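Local coordinates for structural PPIase-like protein L605 (Mimivirus, PDB 2OSE) that probably binds cyclosporin A and may act as a peptidyl-prolyl cis-trans isomerase, being a homotrimeric cyclophilin found in the virion, at residues P111-F116 against R141-S145; Y119-H123 against L163-V169. All coordinates share one frame. Numbering follows the deposited sequence.

Contact 1. Residues P111-F116 against R141-S145; sequences PIPPVF and RYYDS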
ATOM      1  N   PRO A 111      12.261 -23.473   2.207  1.00 45.00           N
ATOM      2  CA  PRO A 111      10.957 -23.541   1.570  1.00 43.53           C
ATOM      3  C   PRO A 111      10.307 -24.900   1.803  1.00 42.23           C
ATOM      4  O   PRO A 111      11.015 -25.923   1.870  1.00 42.39           O
ATOM      5  CB  PRO A 111      11.282 -23.412   0.077  1.00 44.05           C
ATOM      6  CG  PRO A 111      12.594 -22.724  -0.001  1.00 44.91           C
ATOM      7  CD  PRO A 111      13.329 -23.040   1.279  1.00 45.51           C
ATOM      8  N   ILE A 112       8.978 -24.923   1.899  1.00 39.42           N
ATOM      9  CA  ILE A 112       8.248 -26.184   2.018  1.00 36.94           C
ATOM     10  C   ILE A 112       7.685 -26.598   0.671  1.00 36.32           C
ATOM     11  O   ILE A 112       6.875 -25.888   0.109  1.00 35.46           O
ATOM     12  CB  ILE A 112       7.067 -26.112   3.070  1.00 36.80           C
ATOM     13  CG1 ILE A 112       7.587 -25.623   4.413  1.00 34.23           C
ATOM     14  CG2 ILE A 112       6.377 -27.478   3.200  1.00 33.45           C
ATOM     15  CD1 ILE A 112       6.509 -25.052   5.339  1.00 36.22           C
ATOM     16  N   PRO A 113       8.109 -27.778   0.153  1.00 36.77           N
ATOM     17  CA  PRO A 113       7.621 -28.291  -1.125  1.00 36.18           C
ATOM     18  C   PRO A 113       6.161 -28.666  -1.100  1.00 35.81           C
ATOM     19  O   PRO A 113       5.642 -29.003  -0.036  1.00 35.75           O
ATOM     20  CB  PRO A 113       8.475 -29.552  -1.350  1.00 36.77           C
ATOM     21  CG  PRO A 113       9.692 -29.308  -0.555  1.00 38.27           C
ATOM     22  CD  PRO A 113       9.160 -28.653   0.703  1.00 36.69           C
ATOM     23  N   PRO A 114       5.505 -28.641  -2.274  1.00 35.25           N
ATOM     24  CA  PRO A 114       4.106 -28.994  -2.330  1.00 35.90           C
ATOM     25  C   PRO A 114       3.908 -30.516  -2.293  1.00 36.78           C
ATOM     26  O   PRO A 114       3.324 -31.093  -3.203  1.00 36.82           O
ATOM     27  CB  PRO A 114       3.621 -28.372  -3.655  1.00 35.84           C
ATOM     28  CG  PRO A 114       4.867 -28.139  -4.491  1.00 34.96           C
ATOM     29  CD  PRO A 114       6.066 -28.315  -3.611  1.00 35.77           C
ATOM     30  N   VAL A 115       4.384 -31.148  -1.229  1.00 37.15           N
ATOM     31  CA  VAL A 115       4.144 -32.581  -1.060  1.00 38.66           C
ATOM     32  C   VAL A 115       2.919 -32.774  -0.190  1.00 37.68           C
ATOM     33  O   VAL A 115       3.025 -32.723   1.028  1.00 38.20           O
ATOM     34  CB  VAL A 115       5.349 -33.321  -0.416  1.00 37.76           C
ATOM     35  CG1 VAL A 115       5.077 -34.827  -0.402  1.00 40.68           C
ATOM     36  CG2 VAL A 115       6.634 -33.039  -1.160  1.00 40.30           C
ATOM     37  N   PHE A 116       1.774 -32.992  -0.821  1.00 38.68           N
ATOM     38  CA  PHE A 116       0.497 -33.084  -0.113  1.00 40.17           C
ATOM     39  C   PHE A 116       0.174 -34.501   0.325  1.00 41.63           C
ATOM     40  O   PHE A 116       0.745 -35.484  -0.181  1.00 41.13           O
ATOM     41  CB  PHE A 116      -0.665 -32.524  -0.943  1.00 40.44           C
ATOM     42  CG  PHE A 116      -0.477 -31.089  -1.362  1.00 41.16           C
ATOM     43  CD1 PHE A 116       0.233 -30.200  -0.561  1.00 38.84           C
ATOM     44  CD2 PHE A 116      -1.011 -30.630  -2.559  1.00 41.96           C
ATOM     45  CE1 PHE A 116       0.414 -28.875  -0.943  1.00 39.75           C
ATOM     46  CE2 PHE A 116      -0.826 -29.308  -2.948  1.00 42.67           C
ATOM     47  CZ  PHE A 116      -0.114 -28.427  -2.126  1.00 40.93           C
ATOM     48  N   ARG A 141       6.535 -23.815  -7.183  1.00 36.56           N
ATOM     49  CA  ARG A 141       5.652 -23.525  -6.045  1.00 37.73           C
ATOM     50  C   ARG A 141       6.201 -23.999  -4.693  1.00 36.61           C
ATOM     51  O   ARG A 141       6.667 -25.132  -4.566  1.00 36.42           O
ATOM     52  CB  ARG A 141       4.284 -24.163  -6.353  1.00 37.78           C
ATOM     53  CG  ARG A 141       3.219 -24.105  -5.246  1.00 39.81           C
ATOM     54  CD  ARG A 141       1.846 -24.465  -5.788  1.00 41.65           C
ATOM     55  NE  ARG A 141       1.499 -25.900  -5.696  1.00 50.64           N
ATOM     56  CZ  ARG A 141       1.388 -26.745  -6.737  1.00 54.26           C
ATOM     57  NH1 ARG A 141       1.586 -26.333  -7.991  1.00 55.45           N
ATOM     58  NH2 ARG A 141       1.060 -28.018  -6.528  1.00 55.11           N
ATOM     59  N   TYR A 142       6.143 -23.128  -3.688  1.00 36.01           N
ATOM     60  CA  TYR A 142       6.538 -23.456  -2.316  1.00 35.70           C
ATOM     61  C   TYR A 142       5.577 -22.803  -1.314  1.00 34.25           C
ATOM     62  O   TYR A 142       4.804 -21.943  -1.679  1.00 33.36           O
ATOM     63  CB  TYR A 142       7.980 -23.031  -1.994  1.00 36.53           C
ATOM     64  CG  TYR A 142       9.053 -23.852  -2.708  1.00 40.09           C
ATOM     65  CD1 TYR A 142       9.440 -25.133  -2.239  1.00 39.57           C
ATOM     66  CD2 TYR A 142       9.667 -23.363  -3.873  1.00 39.36           C
ATOM     67  CE1 TYR A 142      10.426 -25.894  -2.921  1.00 40.04           C
ATOM     68  CE2 TYR A 142      10.652 -24.130  -4.568  1.00 40.93           C
ATOM     69  CZ  TYR A 142      11.014 -25.378  -4.086  1.00 40.78           C
ATOM     70  OH  TYR A 142      11.980 -26.093  -4.765  1.00 44.17           O
ATOM     71  N   TYR A 143       5.674 -23.219  -0.056  1.00 32.76           N
ATOM     72  CA  TYR A 143       4.864 -22.686   1.019  1.00 31.83           C
ATOM     73  C   TYR A 143       5.762 -22.276   2.145  1.00 31.63           C
ATOM     74  O   TYR A 143       6.943 -22.669   2.217  1.00 32.42           O
ATOM     75  CB  TYR A 143       3.819 -23.704   1.482  1.00 29.60           C
ATOM     76  CG  TYR A 143       2.837 -24.043   0.405  1.00 29.56           C
ATOM     77  CD1 TYR A 143       1.626 -23.367   0.304  1.00 23.10           C
ATOM     78  CD2 TYR A 143       3.112 -25.032  -0.525  1.00 24.87           C
ATOM     79  CE1 TYR A 143       0.733 -23.668  -0.681  1.00 25.69           C
ATOM     80  CE2 TYR A 143       2.230 -25.331  -1.521  1.00 26.95           C
ATOM     81  CZ  TYR A 143       1.045 -24.641  -1.608  1.00 27.73           C
ATOM     82  OH  TYR A 143       0.129 -24.956  -2.584  1.00 29.45           O
ATOM     83  N   ASP A 144       5.211 -21.449   3.018  1.00 31.55           N
ATOM     84  CA  ASP A 144       5.917 -21.027   4.204  1.00 32.16           C
ATOM     85  C   ASP A 144       4.895 -20.838   5.362  1.00 31.74           C
ATOM     86  O   ASP A 144       3.825 -21.480   5.378  1.00 31.11           O
ATOM     87  CB  ASP A 144       6.831 -19.791   3.903  1.00 33.10           C
ATOM     88  CG  ASP A 144       6.078 -18.596   3.294  1.00 35.16           C
ATOM     89  OD1 ASP A 144       4.821 -18.505   3.454  1.00 31.40           O
ATOM     90  OD2 ASP A 144       6.758 -17.722   2.656  1.00 34.12           O
ATOM     91  N   SER A 145       5.247 -19.981   6.309  1.00 31.11           N
ATOM     92  CA  SER A 145       4.397 -19.611   7.444  1.00 31.06           C
ATOM     93  C   SER A 145       3.127 -18.801   7.097  1.00 29.40           C
ATOM     94  O   SER A 145       2.264 -18.611   7.973  1.00 29.43           O
ATOM     95  CB  SER A 145       5.247 -18.812   8.428  1.00 30.74           C
ATOM     96  OG  SER A 145       5.809 -17.666   7.784  1.00 33.47           O
TER

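Contact 2. Residues Y119-H123 against L163-V169; sequences YFYPH and LDRDQVV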
ATOM      1  N   TYR A 119      -5.396 -36.733   1.307  1.00 47.54           N
ATOM      2  CA  TYR A 119      -6.701 -36.090   1.121  1.00 46.89           C
ATOM      3  C   TYR A 119      -6.626 -34.618   0.737  1.00 45.39           C
ATOM      4  O   TYR A 119      -5.627 -33.940   1.009  1.00 45.36           O
ATOM      5  CB  TYR A 119      -7.577 -36.232   2.373  1.00 47.90           C
ATOM      6  CG  TYR A 119      -7.950 -37.655   2.691  1.00 49.35           C
ATOM      7  CD1 TYR A 119      -9.149 -38.199   2.227  1.00 49.78           C
ATOM      8  CD2 TYR A 119      -7.099 -38.469   3.456  1.00 50.45           C
ATOM      9  CE1 TYR A 119      -9.502 -39.522   2.516  1.00 51.63           C
ATOM     10  CE2 TYR A 119      -7.445 -39.792   3.753  1.00 51.82           C
ATOM     11  CZ  TYR A 119      -8.646 -40.302   3.280  1.00 51.26           C
ATOM     12  OH  TYR A 119      -8.997 -41.609   3.569  1.00 54.06           O
ATOM     13  N   PHE A 120      -7.704 -34.168   0.105  1.00 42.88           N
ATOM     14  CA  PHE A 120      -7.912 -32.802  -0.289  1.00 41.72           C
ATOM     15  C   PHE A 120      -9.198 -32.310   0.368  1.00 40.44           C
ATOM     16  O   PHE A 120     -10.186 -33.044   0.423  1.00 39.33           O
ATOM     17  CB  PHE A 120      -8.009 -32.757  -1.814  1.00 43.01           C
ATOM     18  CG  PHE A 120      -8.672 -31.532  -2.362  1.00 43.06           C
ATOM     19  CD1 PHE A 120      -7.948 -30.377  -2.569  1.00 45.36           C
ATOM     20  CD2 PHE A 120     -10.011 -31.557  -2.710  1.00 44.83           C
ATOM     21  CE1 PHE A 120      -8.560 -29.245  -3.089  1.00 46.24           C
ATOM     22  CE2 PHE A 120     -10.638 -30.433  -3.230  1.00 45.99           C
ATOM     23  CZ  PHE A 120      -9.912 -29.283  -3.421  1.00 45.41           C
ATOM     24  N   TYR A 121      -9.173 -31.071   0.864  1.00 38.67           N
ATOM     25  CA  TYR A 121     -10.349 -30.427   1.463  1.00 37.89           C
ATOM     26  C   TYR A 121     -10.776 -29.245   0.596  1.00 37.13           C
ATOM     27  O   TYR A 121      -9.972 -28.360   0.323  1.00 37.23           O
ATOM     28  CB  TYR A 121     -10.067 -29.979   2.919  1.00 36.82           C
ATOM     29  CG  TYR A 121      -9.730 -31.145   3.813  1.00 36.98           C
ATOM     30  CD1 TYR A 121     -10.706 -31.748   4.617  1.00 37.86           C
ATOM     31  CD2 TYR A 121      -8.457 -31.697   3.815  1.00 37.49           C
ATOM     32  CE1 TYR A 121     -10.399 -32.868   5.405  1.00 36.04           C
ATOM     33  CE2 TYR A 121      -8.147 -32.817   4.599  1.00 37.08           C
ATOM     34  CZ  TYR A 121      -9.131 -33.385   5.387  1.00 36.87           C
ATOM     35  OH  TYR A 121      -8.804 -34.472   6.154  1.00 37.88           O
ATOM     36  N   PRO A 122     -12.037 -29.235   0.148  1.00 36.91           N
ATOM     37  CA  PRO A 122     -12.537 -28.115  -0.679  1.00 36.11           C
ATOM     38  C   PRO A 122     -12.429 -26.786   0.070  1.00 35.89           C
ATOM     39  O   PRO A 122     -12.319 -26.784   1.322  1.00 33.69           O
ATOM     40  CB  PRO A 122     -13.997 -28.478  -0.958  1.00 37.05           C
ATOM     41  CG  PRO A 122     -14.109 -29.988  -0.648  1.00 37.91           C
ATOM     42  CD  PRO A 122     -13.053 -30.277   0.394  1.00 37.43           C
ATOM     43  N   HIS A 123     -12.407 -25.681  -0.691  1.00 34.67           N
ATOM     44  CA  HIS A 123     -12.082 -24.346  -0.155  1.00 33.79           C
ATOM     45  C   HIS A 123     -13.304 -23.436  -0.328  1.00 33.88           C
ATOM     46  O   HIS A 123     -13.220 -22.331  -0.885  1.00 34.24           O
ATOM     47  CB  HIS A 123     -10.838 -23.780  -0.893  1.00 33.31           C
ATOM     48  CG  HIS A 123      -9.984 -22.834  -0.087  1.00 30.89           C
ATOM     49  ND1 HIS A 123     -10.443 -22.156   1.028  1.00 31.05           N
ATOM     50  CD2 HIS A 123      -8.714 -22.403  -0.289  1.00 27.37           C
ATOM     51  CE1 HIS A 123      -9.480 -21.377   1.495  1.00 28.90           C
ATOM     52  NE2 HIS A 123      -8.420 -21.515   0.718  1.00 33.59           N
ATOM     53  N   LEU A 163      -9.957 -18.215  -5.851  1.00 37.61           N
ATOM     54  CA  LEU A 163      -8.697 -18.635  -5.230  1.00 36.32           C
ATOM     55  C   LEU A 163      -8.101 -19.783  -6.013  1.00 36.34           C
ATOM     56  O   LEU A 163      -8.826 -20.670  -6.437  1.00 35.73           O
ATOM     57  CB  LEU A 163      -8.887 -19.042  -3.763  1.00 35.87           C
ATOM     58  CG  LEU A 163      -9.226 -17.937  -2.731  1.00 36.37           C
ATOM     59  CD1 LEU A 163      -9.638 -18.575  -1.394  1.00 35.45           C
ATOM     60  CD2 LEU A 163      -8.073 -16.949  -2.524  1.00 35.47           C
ATOM     61  N   ASP A 164      -6.781 -19.750  -6.189  1.00 36.44           N
ATOM     62  CA  ASP A 164      -6.057 -20.828  -6.828  1.00 37.25           C
ATOM     63  C   ASP A 164      -6.199 -22.120  -6.004  1.00 37.48           C
ATOM     64  O   ASP A 164      -6.175 -22.091  -4.769  1.00 37.15           O
ATOM     65  CB  ASP A 164      -4.592 -20.440  -6.965  1.00 36.59           C
ATOM     66  CG  ASP A 164      -3.858 -21.264  -8.021  1.00 38.92           C
ATOM     67  OD1 ASP A 164      -3.476 -22.406  -7.710  1.00 37.80           O
ATOM     68  OD2 ASP A 164      -3.639 -20.753  -9.147  1.00 39.53           O
ATOM     69  N   ARG A 165      -6.381 -23.241  -6.694  1.00 37.51           N
ATOM     70  CA  ARG A 165      -6.347 -24.577  -6.069  1.00 37.86           C
ATOM     71  C   ARG A 165      -5.111 -24.747  -5.174  1.00 36.50           C
ATOM     72  O   ARG A 165      -5.137 -25.516  -4.200  1.00 37.01           O
ATOM     73  CB  ARG A 165      -6.361 -25.623  -7.182  1.00 39.21           C
ATOM     74  CG  ARG A 165      -6.001 -27.025  -6.796  1.00 44.89           C
ATOM     75  CD  ARG A 165      -7.212 -27.938  -6.701  1.00 51.04           C
ATOM     76  NE  ARG A 165      -6.802 -29.296  -6.318  1.00 56.21           N
ATOM     77  CZ  ARG A 165      -7.611 -30.353  -6.341  1.00 59.39           C
ATOM     78  NH1 ARG A 165      -8.881 -30.206  -6.730  1.00 61.10           N
ATOM     79  NH2 ARG A 165      -7.157 -31.551  -5.978  1.00 59.24           N
ATOM     80  N   ASP A 166      -4.043 -24.009  -5.491  1.00 34.08           N
ATOM     81  CA  ASP A 166      -2.821 -24.035  -4.705  1.00 33.10           C
ATOM     82  C   ASP A 166      -2.958 -23.333  -3.345  1.00 30.62           C
ATOM     83  O   ASP A 166      -2.032 -23.370  -2.548  1.00 29.94           O
ATOM     84  CB  ASP A 166      -1.663 -23.373  -5.461  1.00 34.62           C
ATOM     85  CG  ASP A 166      -1.216 -24.155  -6.693  1.00 39.94           C
ATOM     86  OD1 ASP A 166      -1.447 -25.388  -6.769  1.00 42.73           O
ATOM     87  OD2 ASP A 166      -0.600 -23.505  -7.576  1.00 46.29           O
ATOM     88  N   GLN A 167      -4.078 -22.652  -3.124  1.00 29.26           N
ATOM     89  CA  GLN A 167      -4.397 -22.078  -1.816  1.00 27.91           C
ATOM     90  C   GLN A 167      -4.950 -23.234  -1.005  1.00 26.59           C
ATOM     91  O   GLN A 167      -6.165 -23.405  -0.883  1.00 28.38           O
ATOM     92  CB  GLN A 167      -5.388 -20.918  -1.961  1.00 27.97           C
ATOM     93  CG  GLN A 167      -4.839 -19.719  -2.809  1.00 27.69           C
ATOM     94  CD  GLN A 167      -4.187 -18.609  -2.003  1.00 28.90           C
ATOM     95  OE1 GLN A 167      -3.775 -18.796  -0.862  1.00 26.93           O
ATOM     96  NE2 GLN A 167      -4.115 -17.415  -2.603  1.00 28.45           N
ATOM     97  N   VAL A 168      -4.041 -24.034  -0.467  1.00 25.67           N
ATOM     98  CA  VAL A 168      -4.369 -25.381   0.049  1.00 25.69           C
ATOM     99  C   VAL A 168      -4.911 -25.401   1.497  1.00 24.88           C
ATOM    100  O   VAL A 168      -4.234 -24.973   2.427  1.00 24.33           O
ATOM    101  CB  VAL A 168      -3.139 -26.339  -0.097  1.00 25.93           C
ATOM    102  CG1 VAL A 168      -1.966 -25.845   0.748  1.00 24.83           C
ATOM    103  CG2 VAL A 168      -3.511 -27.808   0.316  1.00 27.91           C
ATOM    104  N   VAL A 169      -6.131 -25.918   1.649  1.00 25.39           N
ATOM    105  CA  VAL A 169      -6.808 -26.037   2.939  1.00 25.10           C
ATOM    106  C   VAL A 169      -6.138 -27.097   3.828  1.00 25.31           C
ATOM    107  O   VAL A 169      -6.002 -28.270   3.432  1.00 25.52           O
ATOM    108  CB  VAL A 169      -8.296 -26.370   2.747  1.00 24.85           C
ATOM    109  CG1 VAL A 169      -9.039 -26.591   4.114  1.00 23.93           C
ATOM    110  CG2 VAL A 169      -8.964 -25.284   1.968  1.00 25.76           C
TER
HETATM  111  O   HOH W   1      -6.505 -29.676   1.120  1.00 30.09           O
HETATM  112  O   HOH W   2      -7.518 -27.481  -0.478  1.00 39.18           O

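Contact 1. Residues P111-F116 against R141-S145
A single antiparallel beta bridge, set on the outside of the cyclophilin-type barrel, ties the proline-rich loop 111-116 to the segment 141-145. Ile112 and Tyr143 form the hydrogen-bonded pair, their CA atoms 5.0 Å apart: Ile112 N donates to Tyr143 O (3.1 Å) and Tyr143 N donates to Ile112 O (2.9 Å). The same carbonyl also receives a CA-H...O contact, Tyr142 CA lying 3.5 Å from Ile112 O. Pairing goes no further; Pro111, Pro113 and Pro114 have no amide hydrogen to give, an inverse gamma turn is centred on Pro114, and the end-to-end directions of the two segments differ by 107°.

The prolines serve instead as apolar surfaces. Pro111 CB packs 3.4 Å from Tyr142 CD1, and Pro113 CG touches the same ring at CE1 (4.2 Å). On Tyr143, Pro114 CB approaches CE2 at 4.0 Å, near the plane of the ring. The Tyr143 hydroxyl has its hydrogen-bond partner in Asp166 O, while its ring and that of Phe116 each meet Phe40 edge-to-face. The Ile112 side chain rests on Ala42 and Asn46 of helix 41-52, so Ile112 joins the segment 141-145 through its backbone and this helix through its side chain. Arg141, salt-bridged to Asp166, lays one face of its guanidinium over Pro114 CG. Phe116 closes the contact at an oblique angle to Tyr143, the ring planes at 62°, with Phe116 CZ 3.9 Å from Tyr143 CE2.

Contact 2. Residues Y119-H123 against L163-V169
His123 is held between two aliphatic side chains where the loop 119-123 passes the start of strand 168-175. With chi1 at -151° (t), its imidazole enters the gap between Leu163 and Val169: Val169 CG2 sits 3.5 Å from the His123 ring centroid over one face, and Leu163 CD1 lies 4.0 Å from that centroid over the opposite face, both CH-pi contacts. His123 NE2 finds its hydrogen bond outside the segments, with Ser130 OG. Val169, a t rotamer, also packs CG1 against Tyr121 CB at 3.7 Å. The m rotamer of Tyr121 carries its ring away to stack on Phe36 and bond Asp38 through the hydroxyl.

More exposed, Phe120 (t) offers a ring face to Arg165, whose guanidinium stacks almost parallel to it, with planes at 7° and Arg165 CZ 3.8 Å from the Phe120 centroid, a cation-pi pair. Arg165 occupies the type I turn Asp164-Gln167, closed by Gln167 N to Asp164 O (2.7 Å); Asp164 OD1 adds an Asx turn by accepting from Asp166 N (2.8 Å).

No direct hydrogen bond joins the backbones. One water links Tyr121 N to Val169 O, another Tyr121 O to Val169 N. The loop thus flanks strand 168-175 with direct side-chain packing and two bridging waters, beside strands 128-135 and 147-150, while Gln167 reaches Ala191 of the second subunit.

Overall arrangement
Both contacts fasten the long connection between strands 89-92 and 128-135 to the same barrel sheet, and both combine buried and more exposed residues. Contact 1 joins backbones directly through one bridge, with prolines against aromatic rings; contact 2 leaves water between its backbones and relies on CH-pi and cation-pi contacts, its outer end more exposed. Their segments alternate along the chain, and they meet at the 164-167 turn: Asp166 O probably bonds Tyr143 OH (2.7 Å), and Asp166 OD1 forms a salt bridge to Arg141 NE (3.2 Å). Each also reaches the second subunit, contact 1 through Asp144, hydrogen-bonded to Thr146 and salt-bridged to that subunit's Arg193, contact 2 through Gln167.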